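Local coordinates for major capsid protein (Paramecium bursaria Chlorella virus 1, PDB 5TIP), which self-assembles as trimers into the large icosahedral capsid of a chlorella virus and carries host-added N-linked glucose-rooted glycans, at residues A[276-280]-A[292-297]. Sequence-based numbering, arbitrary orientation.
Sequences ALANI and ATVTTP. With BGC (beta-D-glucopyranose), chain E.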
loop_
_atom_site.group_PDB
_atom_site.type_symbol
_atom_site.label_atom_id
_atom_site.label_comp_id
_atom_site.label_asym_id
_atom_site.label_seq_id
_atom_site.Cartn_x
_atom_site.Cartn_y
_atom_site.Cartn_z
ATOM N N ALA A 276 18.865 17.856 10.794
ATOM C CA ALA A 276 20.171 18.491 10.725
ATOM C C ALA A 276 20.997 17.920 9.579
ATOM O O ALA A 276 20.868 16.749 9.210
ATOM C CB ALA A 276 20.920 18.314 12.044
ATOM N N LEU A 277 21.847 18.768 9.008
ATOM C CA LEU A 277 22.766 18.326 7.970
ATOM C C LEU A 277 24.001 17.702 8.603
ATOM O O LEU A 277 24.493 18.173 9.633
ATOM C CB LEU A 277 23.169 19.497 7.073
ATOM C CG LEU A 277 22.038 20.310 6.438
ATOM C CD1 LEU A 277 22.595 21.435 5.577
ATOM C CD2 LEU A 277 21.122 19.413 5.622
ATOM N N ALA A 278 24.501 16.635 7.982
ATOM C CA ALA A 278 25.648 15.913 8.512
ATOM C C ALA A 278 26.423 15.287 7.363
ATOM O O ALA A 278 25.913 15.139 6.251
ATOM C CB ALA A 278 25.224 14.837 9.520
ATOM N N ASN A 279 27.665 14.913 7.652
ATOM C CA ASN A 279 28.568 14.328 6.660
ATOM C C ASN A 279 28.366 12.818 6.547
ATOM O O ASN A 279 29.299 12.025 6.667
ATOM C CB ASN A 279 30.008 14.678 7.019
ATOM C CG ASN A 279 30.997 14.398 5.896
ATOM O OD1 ASN A 279 30.637 13.920 4.820
ATOM N ND2 ASN A 279 32.258 14.747 6.143
ATOM N N ILE A 280 27.118 12.416 6.330
ATOM C CA ILE A 280 26.773 11.031 6.018
ATOM C C ILE A 280 25.991 11.054 4.710
ATOM O O ILE A 280 25.326 12.057 4.415
ATOM C CB ILE A 280 25.978 10.370 7.155
ATOM C CG1 ILE A 280 24.726 11.184 7.484
ATOM C CG2 ILE A 280 26.854 10.193 8.388
ATOM C CD1 ILE A 280 23.887 10.590 8.594
ATOM N N ALA A 292 32.675 17.737 0.797
ATOM C CA ALA A 292 31.546 17.722 1.716
ATOM C C ALA A 292 31.453 19.033 2.484
ATOM O O ALA A 292 32.462 19.592 2.923
ATOM C CB ALA A 292 31.669 16.551 2.690
ATOM N N THR A 293 30.225 19.520 2.648
ATOM C CA THR A 293 29.967 20.723 3.432
ATOM C C THR A 293 28.611 20.570 4.105
ATOM O O THR A 293 27.604 20.331 3.433
ATOM C CB THR A 293 30.009 21.981 2.554
ATOM O OG1 THR A 293 29.445 23.090 3.268
ATOM C CG2 THR A 293 29.254 21.768 1.245
ATOM N N VAL A 294 28.594 20.695 5.432
ATOM C CA VAL A 294 27.373 20.529 6.212
ATOM C C VAL A 294 26.590 21.836 6.234
ATOM O O VAL A 294 25.624 21.983 6.991
ATOM C CB VAL A 294 27.689 20.053 7.640
ATOM C CG1 VAL A 294 28.360 18.689 7.607
ATOM C CG2 VAL A 294 28.571 21.066 8.352
ATOM N N THR A 295 26.996 22.793 5.400
ATOM C CA THR A 295 26.275 24.052 5.277
ATOM C C THR A 295 25.178 23.983 4.224
ATOM O O THR A 295 24.177 24.700 4.327
ATOM C CB THR A 295 27.249 25.182 4.929
ATOM O OG1 THR A 295 28.386 25.113 5.796
ATOM C CG2 THR A 295 26.580 26.537 5.103
ATOM N N THR A 296 25.342 23.115 3.228
ATOM C CA THR A 296 24.423 22.984 2.115
ATOM C C THR A 296 23.852 21.574 2.091
ATOM O O THR A 296 24.609 20.602 2.230
ATOM C CB THR A 296 25.142 23.282 0.788
ATOM O OG1 THR A 296 25.632 24.628 0.798
ATOM C CG2 THR A 296 24.208 23.092 -0.391
ATOM N N PRO A 297 22.543 21.416 1.931
ATOM C CA PRO A 297 21.954 20.075 1.904
ATOM C C PRO A 297 22.191 19.378 0.573
ATOM O O PRO A 297 22.553 19.989 -0.434
ATOM C CB PRO A 297 20.455 20.332 2.116
ATOM C CG PRO A 297 20.332 21.782 2.477
ATOM C CD PRO A 297 21.515 22.465 1.886
HETATM C C2 BGC E . 34.536 14.944 5.662
HETATM C C3 BGC E . 35.758 14.384 4.952
HETATM C C4 BGC E . 35.777 12.872 5.120
HETATM C C5 BGC E . 34.453 12.250 4.693
HETATM C C6 BGC E . 34.466 10.751 4.966
HETATM C C1 BGC E . 33.255 14.256 5.204
HETATM O O2 BGC E . 34.444 16.346 5.410
HETATM O O3 BGC E . 36.934 14.908 5.570
HETATM O O4 BGC E . 36.848 12.310 4.351
HETATM O O5 BGC E . 33.359 12.845 5.394
HETATM O O6 BGC E . 33.203 10.183 4.604
#
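The glycosylated asparagine here, Asn279, lies outside the usual Asn-X-Ser/Thr sequon. The glucose is joined through a 1.5 Å bond from Asn279 ND2 to BGC C1. The site lies in the long loop between strands 257-266 and 312-319, an excursion from the second of the two jelly rolls that make up this double jelly-roll capsid protein. It illustrates how irregular loops can be held together by apolar contacts. Leu277 packs against both a turn and Pro297, its CD2 lying 3.7 Å from Pro297 CB, while CD1 settles 3.4 Å from Val294 O at the type I turn Thr293-Thr296. Overlapping the start of that turn is an ST turn, in which Thr295 N donates to Thr293 OG1 over 3.3 Å. Val294 CG1 also approaches Asn279 N at 3.8 Å, beside the inverse gamma turn centred on Asn279. The amide oxygen of Asn279 is hydrogen-bonded to Gly288 N, and Leu277 O to Thr406 OG1; the first bond stays within the loop, the second reaches the loop holding Thr406. Ala292 lines the sugar's base: its CB sits 3.5 Å from Asn279 OD1 and 3.8 Å from BGC C1.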